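Local coordinates for Glyco_hydro_cc domain-containing protein (Trichoderma gamsii, PDB 6UBD), which binds oligosaccharides as a member of glycoside hydrolase family 128 (subgroup VII), a family whose enzymes cleave beta-1,3-glucans, at residues K150-S153 / W154-F158; G181-A184 / D185-Y189; I220-W223 / I224-V228; P254-S257 / D258-S262. All coordinates share one frame; numbering follows the deposited sequence.

Contact 1: residues K150-S153 / W154-F158; sequences KDES and WLKQF
Glu152 folds its carboxylate back over the first turn of the helix that starts at Trp154, so that one oxygen meets the amides of Leu155 and Lys156. The better-aimed bond runs from Lys156 N to Glu152 OE1 (3.0 Å) and uses the syn lone pair of that oxygen. The one from Leu155 N to Glu152 OE1 is weak, its N-H badly aimed despite a separation of 2.9 Å. A bend at chi2 (86°) turns the carboxylate toward these amides. Its chain lies aslant to that of Leu155, whose CB sits 3.4 Å from Glu152 OE1, and at about a right angle to that of Lys156. Lys156 NZ stays 5.0 Å from Glu152 OE2, too far for a salt bridge, and makes a weak bond to the hydroxyl of Tyr188. Ser153 occupies the N-cap position, yet its hydroxyl makes no capping bond; it contributes its carbonyl, which accepts Gln157 N at 3.3 Å. A glutamate suits the preceding position because the open amides and the dipole of a helix start probably favour a negative charge. The second oxygen of this buried carboxylate, OE2, is satisfied as well, by the hydroxyls of Tyr188 and Tyr193. These tyrosines belong to helix 179-193, against which Leu155 also packs, while the Trp154 indole bonds Ile118 O through NE1 and touches Val120 on helix 120-136.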
ATOM      1  N   LYS A 150      12.090  -4.163  -6.476  1.00  7.84           N
ATOM      2  CA  LYS A 150      12.703  -5.464  -6.838  1.00  8.44           C
ATOM      3  C   LYS A 150      14.191  -5.579  -6.412  1.00  7.56           C
ATOM      4  O   LYS A 150      14.685  -6.741  -6.458  1.00  9.38           O
ATOM      5  CB  LYS A 150      12.580  -5.742  -8.321  1.00  9.19           C
ATOM      6  CG  LYS A 150      13.450  -4.834  -9.195  1.00 11.06           C
ATOM      7  CD  LYS A 150      13.362  -5.014 -10.723  1.00 16.41           C
ATOM      8  CE  LYS A 150      14.442  -4.250 -11.547  1.00 22.35           C
ATOM      9  NZ  LYS A 150      15.903  -4.455 -11.134  1.00 25.03           N
ATOM     10  N   ASP A 151      14.820  -4.487  -5.984  1.00  7.97           N
ATOM     11  CA  ASP A 151      16.225  -4.544  -5.527  1.00  7.72           C
ATOM     12  C   ASP A 151      16.332  -4.781  -4.008  1.00  7.67           C
ATOM     13  O   ASP A 151      17.473  -4.651  -3.481  1.00  7.31           O
ATOM     14  CB  ASP A 151      16.921  -3.256  -5.989  1.00  8.24           C
ATOM     15  CG  ASP A 151      16.931  -3.007  -7.487  1.00 10.41           C
ATOM     16  OD1 ASP A 151      16.982  -4.008  -8.227  1.00  9.99           O
ATOM     17  OD2 ASP A 151      16.848  -1.828  -7.855  1.00 16.72           O
ATOM     18  N   GLU A 152      15.258  -5.063  -3.291  1.00  7.76           N
ATOM     19  CA  GLU A 152      15.302  -5.205  -1.840  1.00  7.84           C
ATOM     20  C   GLU A 152      16.233  -6.354  -1.382  1.00  8.58           C
ATOM     21  O   GLU A 152      16.287  -7.400  -1.993  1.00  9.77           O
ATOM     22  CB  GLU A 152      13.890  -5.439  -1.297  1.00  8.51           C
ATOM     23  CG  GLU A 152      13.287  -6.776  -1.661  1.00  9.36           C
ATOM     24  CD  GLU A 152      13.619  -7.967  -0.744  1.00  8.53           C
ATOM     25  OE1 GLU A 152      14.095  -7.738   0.429  1.00  8.48           O
ATOM     26  OE2 GLU A 152      13.395  -9.114  -1.201  1.00  9.15           O
ATOM     27  N   SER A 153      16.805  -6.077  -0.199  1.00  7.51           N
ATOM     28  CA  SER A 153      17.432  -7.123   0.655  1.00  7.90           C
ATOM     29  C   SER A 153      16.801  -7.156   2.050  1.00  8.76           C
ATOM     30  O   SER A 153      17.032  -8.170   2.760  1.00  8.62           O
ATOM     31  CB  SER A 153      18.916  -6.997   0.680  1.00  8.50           C
ATOM     32  OG  SER A 153      19.287  -5.747   1.287  1.00  9.26           O
ATOM     33  N   TRP A 154      16.118  -6.147   2.543  1.00  8.06           N
ATOM     34  CA  TRP A 154      15.612  -6.138   3.941  1.00  7.44           C
ATOM     35  C   TRP A 154      14.569  -7.252   4.139  1.00  8.29           C
ATOM     36  O   TRP A 154      14.623  -7.927   5.191  1.00  8.06           O
ATOM     37  CB  TRP A 154      15.075  -4.683   4.218  1.00  7.06           C
ATOM     38  CG  TRP A 154      14.682  -4.372   5.635  1.00  7.70           C
ATOM     39  CD1 TRP A 154      15.373  -3.519   6.455  1.00  8.02           C
ATOM     40  CD2 TRP A 154      13.513  -4.785   6.383  1.00  7.45           C
ATOM     41  NE1 TRP A 154      14.734  -3.386   7.668  1.00  7.48           N
ATOM     42  CE2 TRP A 154      13.608  -4.148   7.643  1.00  7.82           C
ATOM     43  CE3 TRP A 154      12.384  -5.596   6.153  1.00  7.01           C
ATOM     44  CZ2 TRP A 154      12.681  -4.355   8.667  1.00  8.72           C
ATOM     45  CZ3 TRP A 154      11.453  -5.809   7.151  1.00  7.71           C
ATOM     46  CH2 TRP A 154      11.603  -5.169   8.397  1.00  8.85           C
ATOM     47  N   LEU A 155      13.560  -7.341   3.241  1.00  8.04           N
ATOM     48  CA  LEU A 155      12.471  -8.306   3.442  1.00  8.80           C
ATOM     49  C   LEU A 155      13.061  -9.721   3.300  1.00  8.34           C
ATOM     50  O   LEU A 155      12.572 -10.626   3.980  1.00  8.35           O
ATOM     51  CB  LEU A 155      11.351  -8.033   2.430  1.00  9.25           C
ATOM     52  CG  LEU A 155      10.045  -8.788   2.735  1.00  7.89           C
ATOM     53  CD1 LEU A 155       9.435  -8.352   4.076  1.00  8.40           C
ATOM     54  CD2 LEU A 155       9.038  -8.588   1.633  1.00  8.66           C
ATOM     55  N   LYS A 156      14.057  -9.907   2.493  1.00  7.82           N
ATOM     56  CA  LYS A 156      14.644 -11.266   2.331  1.00  9.54           C
ATOM     57  C   LYS A 156      15.259 -11.745   3.648  1.00  8.64           C
ATOM     58  O   LYS A 156      15.053 -12.930   4.032  1.00  8.80           O
ATOM     59  CB  LYS A 156      15.659 -11.238   1.169  1.00 11.49           C
ATOM     60  CG  LYS A 156      16.208 -12.609   0.865  1.00 15.63           C
ATOM     61  CD  LYS A 156      16.945 -12.669  -0.408  1.00 22.40           C
ATOM     62  CE  LYS A 156      15.969 -12.515  -1.544  1.00 25.99           C
ATOM     63  NZ  LYS A 156      16.657 -12.514  -2.858  1.00 27.34           N
ATOM     64  N   GLN A 157      15.917 -10.818   4.343  1.00  9.16           N
ATOM     65  CA  GLN A 157      16.532 -11.118   5.648  1.00  9.11           C
ATOM     66  C   GLN A 157      15.420 -11.275   6.702  1.00  8.37           C
ATOM     67  O   GLN A 157      15.471 -12.250   7.517  1.00  8.88           O
ATOM     68  CB  GLN A 157      17.542 -10.016   5.941  1.00  7.99           C
ATOM     69  CG  GLN A 157      18.326 -10.289   7.238  1.00  8.91           C
ATOM     70  CD  GLN A 157      19.276 -11.465   7.092  1.00  9.17           C
ATOM     71  OE1 GLN A 157      19.824 -11.724   6.018  1.00 10.71           O
ATOM     72  NE2 GLN A 157      19.524 -12.178   8.173  1.00 12.00           N
ATOM     73  N   PHE A 158      14.411 -10.397   6.714  1.00  8.54           N
ATOM     74  CA  PHE A 158      13.305 -10.458   7.704  1.00  9.07           C
ATOM     75  C   PHE A 158      12.611 -11.811   7.572  1.00  7.82           C
ATOM     76  O   PHE A 158      12.253 -12.432   8.581  1.00  8.22           O
ATOM     77  CB  PHE A 158      12.355  -9.278   7.384  1.00  8.69           C
ATOM     78  CG  PHE A 158      11.134  -9.169   8.267  1.00  7.35           C
ATOM     79  CD1 PHE A 158      11.203  -8.657   9.548  1.00  7.45           C
ATOM     80  CD2 PHE A 158       9.886  -9.539   7.802  1.00  7.69           C
ATOM     81  CE1 PHE A 158      10.073  -8.521  10.331  1.00  8.32           C
ATOM     82  CE2 PHE A 158       8.739  -9.384   8.572  1.00  8.00           C
ATOM     83  CZ  PHE A 158       8.836  -8.898   9.871  1.00  8.22           C
TER

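Contact 2: residues G181-A184 / D185-Y189; sequences GVQA and DIDYY
Val182 and Ile186, one turn apart on the same helix, lie side by side and point the same way, with Val182 CG1 4.2 Å from Ile186 CD1. This is the close-packed flank. Ile186 also folds CG1 back over its own helix to within 3.6 Å of Val182 O, the carbonyl that receives Ile186 N in a nearly straight bond of 3.1 Å. Branched aliphatic residues suit the place, since both are buried: Val182 against Ile174, Ile227 and Phe231, Ile186 against Leu197 and Leu230. Helix 179-193 is the crossover of a beta-alpha-beta unit, joining the parallel strands 170-176 and 197-206, and such units are the repeating element of the (beta/alpha)8 barrel expected of this family. The flank with Gln183 and Asp187 is looser and partly open to solvent. Here polar ends meet: Gln183 NE2 donates to Asp187 OD1 at 2.9 Å, the oxygen lying in the amide plane while the nitrogen approaches it from 45° above the carboxylate plane. The glutamine chain, bent at chi2 (64°), turns forward along the helix to make this reach, and its CG rests 3.7 Å from Asp187 OD2. In the backbone of the same two residues, Asp187 N bonds Gln183 O at 2.9 Å, and the two planar groups slant 47° to one another, linked at a single oxygen.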
ATOM      1  N   GLY A 181       8.825  -2.136 -16.071  1.00  9.36           N
ATOM      2  CA  GLY A 181       9.235  -1.999 -14.659  1.00  8.79           C
ATOM      3  C   GLY A 181       8.198  -2.511 -13.664  1.00  8.44           C
ATOM      4  O   GLY A 181       8.527  -3.165 -12.667  1.00  9.32           O
ATOM      5  N   VAL A 182       6.915  -2.230 -13.952  1.00  9.05           N
ATOM      6  CA  VAL A 182       5.799  -2.727 -13.103  1.00  8.03           C
ATOM      7  C   VAL A 182       5.846  -4.257 -13.090  1.00  8.30           C
ATOM      8  O   VAL A 182       5.791  -4.893 -11.993  1.00  9.49           O
ATOM      9  CB  VAL A 182       4.462  -2.218 -13.670  1.00  8.53           C
ATOM     10  CG1 VAL A 182       3.305  -2.862 -12.904  1.00  8.72           C
ATOM     11  CG2 VAL A 182       4.337  -0.692 -13.606  1.00 10.17           C
ATOM     12  N   GLN A 183       5.978  -4.884 -14.242  1.00  8.79           N
ATOM     13  CA  GLN A 183       5.969  -6.362 -14.356  1.00  8.92           C
ATOM     14  C   GLN A 183       7.187  -6.921 -13.639  1.00  8.92           C
ATOM     15  O   GLN A 183       7.103  -8.007 -13.033  1.00 10.11           O
ATOM     16  CB  GLN A 183       5.914  -6.848 -15.810  1.00  8.52           C
ATOM     17  CG  GLN A 183       5.694  -8.346 -16.000  1.00  9.66           C
ATOM     18  CD  GLN A 183       4.345  -8.805 -15.487  1.00  9.23           C
ATOM     19  OE1 GLN A 183       3.333  -8.179 -15.846  1.00  9.95           O
ATOM     20  NE2 GLN A 183       4.310  -9.852 -14.664  1.00 10.86           N
ATOM     21  N   ALA A 184       8.327  -6.268 -13.696  1.00  9.40           N
ATOM     22  CA  ALA A 184       9.550  -6.805 -13.066  1.00  8.94           C
ATOM     23  C   ALA A 184       9.386  -6.807 -11.537  1.00  9.82           C
ATOM     24  O   ALA A 184       9.868  -7.740 -10.808  1.00  9.65           O
ATOM     25  CB  ALA A 184      10.736  -5.976 -13.460  1.00  9.50           C
ATOM     26  N   ASP A 185       8.706  -5.824 -10.964  1.00  9.70           N
ATOM     27  CA  ASP A 185       8.412  -5.817  -9.516  1.00  8.48           C
ATOM     28  C   ASP A 185       7.473  -6.967  -9.181  1.00  8.07           C
ATOM     29  O   ASP A 185       7.715  -7.714  -8.161  1.00  9.04           O
ATOM     30  CB  ASP A 185       7.753  -4.507  -9.084  1.00  9.34           C
ATOM     31  CG  ASP A 185       8.681  -3.310  -8.867  1.00  9.24           C
ATOM     32  OD1 ASP A 185       9.941  -3.488  -8.848  1.00  8.90           O
ATOM     33  OD2 ASP A 185       8.128  -2.149  -8.655  1.00  8.56           O
ATOM     34  N   ILE A 186       6.399  -7.139  -9.934  1.00  8.13           N
ATOM     35  CA  ILE A 186       5.450  -8.255  -9.650  1.00  8.65           C
ATOM     36  C   ILE A 186       6.188  -9.603  -9.699  1.00  8.73           C
ATOM     37  O   ILE A 186       6.012 -10.462  -8.789  1.00  9.22           O
ATOM     38  CB  ILE A 186       4.290  -8.205 -10.665  1.00  9.03           C
ATOM     39  CG1 ILE A 186       3.355  -7.007 -10.394  1.00  9.34           C
ATOM     40  CG2 ILE A 186       3.486  -9.488 -10.671  1.00  8.61           C
ATOM     41  CD1 ILE A 186       2.394  -6.690 -11.510  1.00  9.12           C
ATOM     42  N   ASP A 187       6.941  -9.835 -10.743  1.00  8.50           N
ATOM     43  CA  ASP A 187       7.624 -11.135 -10.922  1.00  8.59           C
ATOM     44  C   ASP A 187       8.626 -11.397  -9.793  1.00  7.83           C
ATOM     45  O   ASP A 187       8.690 -12.537  -9.262  1.00  8.71           O
ATOM     46  CB  ASP A 187       8.298 -11.242 -12.287  1.00  8.84           C
ATOM     47  CG  ASP A 187       7.399 -11.249 -13.502  1.00 11.66           C
ATOM     48  OD1 ASP A 187       6.266 -11.611 -13.373  1.00 14.22           O
ATOM     49  OD2 ASP A 187       7.896 -10.949 -14.635  1.00 20.56           O
ATOM     50  N   TYR A 188       9.392 -10.375  -9.414  1.00  8.40           N
ATOM     51  CA  TYR A 188      10.350 -10.539  -8.303  1.00  8.49           C
ATOM     52  C   TYR A 188       9.621 -10.982  -7.020  1.00  7.88           C
ATOM     53  O   TYR A 188      10.051 -11.954  -6.360  1.00  8.19           O
ATOM     54  CB  TYR A 188      11.144  -9.259  -8.030  1.00  8.82           C
ATOM     55  CG  TYR A 188      12.059  -9.391  -6.838  1.00  8.35           C
ATOM     56  CD1 TYR A 188      13.279 -10.081  -6.888  1.00  8.16           C
ATOM     57  CD2 TYR A 188      11.639  -8.950  -5.578  1.00  8.01           C
ATOM     58  CE1 TYR A 188      14.046 -10.292  -5.761  1.00  8.22           C
ATOM     59  CE2 TYR A 188      12.405  -9.198  -4.452  1.00  8.57           C
ATOM     60  CZ  TYR A 188      13.652  -9.801  -4.552  1.00  8.11           C
ATOM     61  OH  TYR A 188      14.397 -10.098  -3.437  1.00  9.01           O
ATOM     62  N   TYR A 189       8.528 -10.302  -6.649  1.00  8.39           N
ATOM     63  CA  TYR A 189       7.894 -10.560  -5.351  1.00  8.12           C
ATOM     64  C   TYR A 189       7.080 -11.857  -5.405  1.00  8.26           C
ATOM     65  O   TYR A 189       7.059 -12.571  -4.363  1.00  7.73           O
ATOM     66  CB  TYR A 189       7.108  -9.344  -4.832  1.00  8.36           C
ATOM     67  CG  TYR A 189       7.971  -8.272  -4.209  1.00  8.60           C
ATOM     68  CD1 TYR A 189       8.459  -8.449  -2.919  1.00  8.87           C
ATOM     69  CD2 TYR A 189       8.361  -7.135  -4.935  1.00  8.66           C
ATOM     70  CE1 TYR A 189       9.280  -7.486  -2.349  1.00  9.09           C
ATOM     71  CE2 TYR A 189       9.195  -6.179  -4.397  1.00  8.39           C
ATOM     72  CZ  TYR A 189       9.658  -6.367  -3.074  1.00  8.35           C
ATOM     73  OH  TYR A 189      10.423  -5.407  -2.464  1.00  8.86           O
TER

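Contact 3: residues I220-W223 / I224-V228; sequences INQW and ISDIV
Trp223 and Ile227, one helical turn apart, extend side by side in the same direction, and their meeting is a CH-pi contact. Ile227 CD1 lies 4.0 Å from the centroid of the six-membered ring of Trp223, off-centre, and comes within 3.6 Å of Trp223 CH2. On helix 217-233 the broad indole can touch Ile227 along its own helix and Phe202 and Cys204 of strand 197-206 at once, which a small side chain could not. A second apolar contact joins Ile220 CG2 to Ile224 CD1 at 3.7 Å; both isoleucines face helix 263-273. Backbone bonds hold these rows in step, among them Ile224 N to Ile220 O at 2.9 Å and Ile227 N to Trp223 O at 2.8 Å. The polar interaction is on the more exposed side, where Gln222 NE2 gives a 3.0 Å bond to Asp226 OD1. Bent at chi2 (68°), the glutamine keeps the oxygen in its amide plane, yet meets it from 42° above the carboxylate plane. Replacing Asp226 by alanine would probably leave Gln222 NE2 without this acceptor and its amide freer to turn. The chemistry is that of an amphipathic helix: oily branches and an indole against the protein, an amide and a carboxylate toward solvent.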
ATOM      1  N   ILE A 220       1.088  10.077 -18.298  1.00 10.86           N
ATOM      2  CA  ILE A 220       0.536   9.625 -16.980  1.00 12.99           C
ATOM      3  C   ILE A 220      -0.824   8.978 -17.195  1.00 10.30           C
ATOM      4  O   ILE A 220      -1.157   7.906 -16.651  1.00  8.86           O
ATOM      5  CB  ILE A 220       0.499  10.803 -15.983  1.00 11.90           C
ATOM      6  CG1 ILE A 220       1.907  11.143 -15.479  1.00 10.12           C
ATOM      7  CG2 ILE A 220      -0.440  10.475 -14.823  1.00 11.05           C
ATOM      8  CD1 ILE A 220       1.987  12.491 -14.859  1.00 10.97           C
ATOM      9  N   ASN A 221      -1.680   9.627 -18.038  1.00 10.49           N
ATOM     10  CA  ASN A 221      -3.035   9.066 -18.280  1.00 10.13           C
ATOM     11  C   ASN A 221      -2.944   7.653 -18.897  1.00  8.93           C
ATOM     12  O   ASN A 221      -3.714   6.753 -18.511  1.00  8.81           O
ATOM     13  CB  ASN A 221      -3.859   9.996 -19.192  1.00  9.89           C
ATOM     14  CG  ASN A 221      -4.251  11.330 -18.551  1.00  9.82           C
ATOM     15  OD1 ASN A 221      -4.092  11.505 -17.333  1.00  9.12           O
ATOM     16  ND2 ASN A 221      -4.767  12.248 -19.403  1.00 10.56           N
ATOM     17  N   GLN A 222      -2.036   7.434 -19.851  1.00 10.21           N
ATOM     18  CA  GLN A 222      -1.863   6.119 -20.473  1.00  9.94           C
ATOM     19  C   GLN A 222      -1.282   5.115 -19.437  1.00  9.91           C
ATOM     20  O   GLN A 222      -1.690   3.944 -19.471  1.00  9.98           O
ATOM     21  CB  GLN A 222      -0.932   6.248 -21.684  1.00 14.11           C
ATOM     22  CG  GLN A 222      -0.907   4.973 -22.499  1.00 15.80           C
ATOM     23  CD  GLN A 222      -2.221   4.671 -23.200  1.00 15.36           C
ATOM     24  OE1 GLN A 222      -2.774   5.496 -23.962  1.00 20.29           O
ATOM     25  NE2 GLN A 222      -2.800   3.515 -22.907  1.00 18.92           N
ATOM     26  N   TRP A 223      -0.295   5.573 -18.682  1.00  9.59           N
ATOM     27  CA  TRP A 223       0.322   4.695 -17.611  1.00  9.82           C
ATOM     28  C   TRP A 223      -0.729   4.187 -16.592  1.00  9.90           C
ATOM     29  O   TRP A 223      -0.759   2.973 -16.254  1.00  8.16           O
ATOM     30  CB  TRP A 223       1.449   5.513 -16.982  1.00 10.41           C
ATOM     31  CG  TRP A 223       2.330   4.723 -16.032  1.00 10.24           C
ATOM     32  CD1 TRP A 223       3.580   4.235 -16.323  1.00 10.11           C
ATOM     33  CD2 TRP A 223       2.097   4.468 -14.628  1.00  8.90           C
ATOM     34  NE1 TRP A 223       4.133   3.644 -15.193  1.00 10.60           N
ATOM     35  CE2 TRP A 223       3.257   3.819 -14.156  1.00  9.41           C
ATOM     36  CE3 TRP A 223       1.078   4.795 -13.730  1.00  9.76           C
ATOM     37  CZ2 TRP A 223       3.399   3.437 -12.809  1.00 10.86           C
ATOM     38  CZ3 TRP A 223       1.204   4.379 -12.409  1.00 11.93           C
ATOM     39  CH2 TRP A 223       2.347   3.714 -11.958  1.00 11.64           C
ATOM     40  N   ILE A 224      -1.607   5.086 -16.160  1.00 10.30           N
ATOM     41  CA  ILE A 224      -2.707   4.724 -15.237  1.00  9.83           C
ATOM     42  C   ILE A 224      -3.622   3.681 -15.895  1.00  9.99           C
ATOM     43  O   ILE A 224      -4.028   2.678 -15.257  1.00  9.11           O
ATOM     44  CB  ILE A 224      -3.437   5.956 -14.694  1.00  8.92           C
ATOM     45  CG1 ILE A 224      -2.499   6.834 -13.842  1.00  8.71           C
ATOM     46  CG2 ILE A 224      -4.684   5.502 -13.974  1.00  9.16           C
ATOM     47  CD1 ILE A 224      -3.031   8.228 -13.554  1.00  8.27           C
ATOM     48  N   SER A 225      -4.038   3.991 -17.142  1.00 10.31           N
ATOM     49  CA  SER A 225      -4.955   3.055 -17.827  1.00  9.70           C
ATOM     50  C   SER A 225      -4.315   1.666 -17.939  1.00  9.01           C
ATOM     51  O   SER A 225      -4.924   0.619 -17.709  1.00  9.39           O
ATOM     52  CB  SER A 225      -5.328   3.618 -19.181  1.00  9.52           C
ATOM     53  OG  SER A 225      -6.206   2.763 -19.922  1.00 11.97           O
ATOM     54  N   ASP A 226      -3.074   1.670 -18.414  1.00  8.86           N
ATOM     55  CA  ASP A 226      -2.322   0.409 -18.641  1.00  8.23           C
ATOM     56  C   ASP A 226      -2.093  -0.366 -17.320  1.00  8.09           C
ATOM     57  O   ASP A 226      -2.260  -1.605 -17.327  1.00  8.49           O
ATOM     58  CB  ASP A 226      -0.978   0.708 -19.319  1.00  8.19           C
ATOM     59  CG  ASP A 226      -1.020   1.119 -20.778  1.00 10.65           C
ATOM     60  OD1 ASP A 226      -2.095   0.979 -21.397  1.00 12.09           O
ATOM     61  OD2 ASP A 226       0.034   1.622 -21.243  1.00 12.48           O
ATOM     62  N   ILE A 227      -1.728   0.349 -16.244  1.00  8.56           N
ATOM     63  CA  ILE A 227      -1.404  -0.360 -14.982  1.00  7.92           C
ATOM     64  C   ILE A 227      -2.647  -0.970 -14.350  1.00  8.83           C
ATOM     65  O   ILE A 227      -2.585  -2.121 -13.793  1.00  9.97           O
ATOM     66  CB  ILE A 227      -0.629   0.548 -13.994  1.00  9.25           C
ATOM     67  CG1 ILE A 227       0.317  -0.343 -13.180  1.00  8.73           C
ATOM     68  CG2 ILE A 227      -1.503   1.417 -13.106  1.00 10.44           C
ATOM     69  CD1 ILE A 227       1.192   0.347 -12.176  1.00  9.93           C
ATOM     70  N   VAL A 228      -3.808  -0.342 -14.411  1.00  8.76           N
ATOM     71  CA  VAL A 228      -5.052  -0.914 -13.872  1.00  8.79           C
ATOM     72  C   VAL A 228      -5.386  -2.166 -14.689  1.00  9.82           C
ATOM     73  O   VAL A 228      -5.745  -3.215 -14.122  1.00  8.28           O
ATOM     74  CB  VAL A 228      -6.174   0.118 -13.822  1.00  9.19           C
ATOM     75  CG1 VAL A 228      -7.507  -0.513 -13.555  1.00  9.12           C
ATOM     76  CG2 VAL A 228      -5.854   1.188 -12.760  1.00 10.44           C
TER

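Contact 4: residues P254-S257 / D258-S262; sequences PVNS and DGSLS
Asn256 places CG opposite its carbonyl carbon (chi1 -68°), while Ser260 carries OG between its backbone N and carbonyl carbon (chi1 64°), and these two torsions bring amide and hydroxyl together. Asn256 ND2 then donates to Ser260 OG at 3.0 Å, almost straight (174°) and in the amide plane. The hydroxyl in turn donates a hydrogen bond to Asp258 OD1, 2.7 Å from Ser260 OG, on its syn lone pair. The same oxygen also takes Ser260 N at 3.1 Å, making an Asx turn. Around them runs a type I turn closed by Gly259 N to Asn256 O, 3.0 Å; Gly259, the last residue of the turn, has a positive phi that suits glycine, since a CB there would press on the carbonyl oxygen before it, and the arrangement matches a G1 bulge. Asn256 N to Ser260 O (2.8 Å) and Ser262 N to Pro254 O (3.0 Å) flank Val255 and Leu261, a non-hydrogen-bonded pair. Beyond the hairpin, Ser262 OG bonds Pro253 O and caps helix 263-273 at Gly265 N. A leucine in place of Asn256 would probably leave Ser260 OG without its donor, the hydroxyl then held by Asp258 alone among these groups. With amide, hydroxyl and carboxylate in one relay, each bond probably strengthens the next, giving an irregular loop a defined shape.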
ATOM      1  N   PRO A 254      -4.067  13.442  -7.192  1.00  8.36           N
ATOM      2  CA  PRO A 254      -5.373  13.166  -7.821  1.00  8.00           C
ATOM      3  C   PRO A 254      -6.405  14.289  -7.605  1.00  7.47           C
ATOM      4  O   PRO A 254      -7.508  14.116  -8.181  1.00  8.56           O
ATOM      5  CB  PRO A 254      -5.770  11.858  -7.138  1.00  8.76           C
ATOM      6  CG  PRO A 254      -5.119  11.967  -5.770  1.00  9.23           C
ATOM      7  CD  PRO A 254      -3.772  12.603  -6.020  1.00  8.93           C
ATOM      8  N   VAL A 255      -6.088  15.345  -6.855  1.00  7.99           N
ATOM      9  CA  VAL A 255      -7.012  16.488  -6.593  1.00  9.45           C
ATOM     10  C   VAL A 255      -6.261  17.785  -6.937  1.00  9.71           C
ATOM     11  O   VAL A 255      -5.095  17.945  -6.584  1.00  9.61           O
ATOM     12  CB  VAL A 255      -7.488  16.514  -5.122  1.00 10.44           C
ATOM     13  CG1 VAL A 255      -8.497  17.652  -4.915  1.00  9.89           C
ATOM     14  CG2 VAL A 255      -8.132  15.221  -4.702  1.00  9.66           C
ATOM     15  N   ASN A 256      -6.943  18.648  -7.714  1.00  8.49           N
ATOM     16  CA  ASN A 256      -6.435  19.998  -8.090  1.00  9.90           C
ATOM     17  C   ASN A 256      -6.410  20.963  -6.878  1.00 10.81           C
ATOM     18  O   ASN A 256      -7.079  20.706  -5.879  1.00 10.46           O
ATOM     19  CB  ASN A 256      -7.345  20.608  -9.144  1.00 11.63           C
ATOM     20  CG  ASN A 256      -7.339  19.948 -10.509  1.00 10.51           C
ATOM     21  OD1 ASN A 256      -6.271  19.616 -11.017  1.00 11.58           O
ATOM     22  ND2 ASN A 256      -8.517  19.853 -11.127  1.00 11.75           N
ATOM     23  N   SER A 257      -5.669  22.080  -6.994  1.00 13.14           N
ATOM     24  CA  SER A 257      -5.603  23.082  -5.896  1.00 14.60           C
ATOM     25  C   SER A 257      -7.011  23.620  -5.564  1.00 14.17           C
ATOM     26  O   SER A 257      -7.224  23.949  -4.334  1.00 17.72           O
ATOM     27  CB  SER A 257      -4.640  24.221  -6.227  0.50 18.69           C
ATOM     28  OG  SER A 257      -3.379  23.760  -6.707  0.50 19.76           O
ATOM     29  N   ASP A 258      -7.942  23.662  -6.522  1.00 13.07           N
ATOM     30  CA  ASP A 258      -9.309  24.210  -6.251  1.00 12.05           C
ATOM     31  C   ASP A 258     -10.252  23.162  -5.617  1.00  9.31           C
ATOM     32  O   ASP A 258     -11.424  23.486  -5.381  1.00 11.45           O
ATOM     33  CB  ASP A 258      -9.922  24.875  -7.470  1.00 13.75           C
ATOM     34  CG  ASP A 258     -10.330  23.900  -8.548  1.00 15.40           C
ATOM     35  OD1 ASP A 258     -10.109  22.692  -8.366  1.00 12.79           O
ATOM     36  OD2 ASP A 258     -10.813  24.383  -9.616  1.00 18.63           O
ATOM     37  N   GLY A 259      -9.787  21.941  -5.350  1.00  9.77           N
ATOM     38  CA  GLY A 259     -10.588  20.875  -4.699  1.00 10.24           C
ATOM     39  C   GLY A 259     -11.226  19.879  -5.674  1.00  8.66           C
ATOM     40  O   GLY A 259     -11.735  18.837  -5.258  1.00  9.22           O
ATOM     41  N   SER A 260     -11.213  20.191  -6.952  1.00  9.03           N
ATOM     42  CA  SER A 260     -11.841  19.366  -8.001  1.00  8.48           C
ATOM     43  C   SER A 260     -10.929  18.171  -8.356  1.00  8.16           C
ATOM     44  O   SER A 260      -9.677  18.240  -8.143  1.00  8.87           O
ATOM     45  CB  SER A 260     -12.210  20.170  -9.233  1.00  9.69           C
ATOM     46  OG  SER A 260     -11.083  20.741  -9.929  1.00 11.63           O
ATOM     47  N   LEU A 261     -11.502  17.087  -8.861  1.00  8.94           N
ATOM     48  CA  LEU A 261     -10.717  15.890  -9.267  1.00  9.38           C
ATOM     49  C   LEU A 261      -9.755  16.298 -10.387  1.00  9.55           C
ATOM     50  O   LEU A 261     -10.164  16.893 -11.425  1.00 11.09           O
ATOM     51  CB  LEU A 261     -11.652  14.770  -9.706  1.00 10.10           C
ATOM     52  CG  LEU A 261     -11.030  13.378  -9.913  1.00  9.77           C
ATOM     53  CD1 LEU A 261     -10.454  12.767  -8.679  1.00  9.97           C
ATOM     54  CD2 LEU A 261     -12.077  12.486 -10.580  1.00 13.43           C
ATOM     55  N   SER A 262      -8.456  15.974 -10.296  1.00  9.09           N
ATOM     56  CA  SER A 262      -7.429  16.350 -11.307  1.00  8.33           C
ATOM     57  C   SER A 262      -7.534  15.404 -12.492  1.00  9.60           C
ATOM     58  O   SER A 262      -8.237  14.399 -12.490  1.00  9.84           O
ATOM     59  CB  SER A 262      -6.036  16.297 -10.708  1.00  9.01           C
ATOM     60  OG  SER A 262      -5.643  14.930 -10.572  1.00  9.53           O
TER

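The four contacts follow one another along the chain without overlap. Contacts 1 and 2, with centres 14 Å apart, touch directly: the start of helix 154-159 leans on helix 179-193 through polar and packing contacts. Contact 2 in turn meets contact 3 where Val182 CG2 packs 3.6 Å from Ile227 CD1, joining helices 179-193 and 217-233. Contact 4 lies further on, in the loop before helix 263-273, about 7 Å from contact 3 at the nearest atoms and about 23 Å from contact 1, on the opposite side of the chain's centre. Together they trace successive outer elements around the curled, mainly parallel sheet, consistent with the barrel of this family.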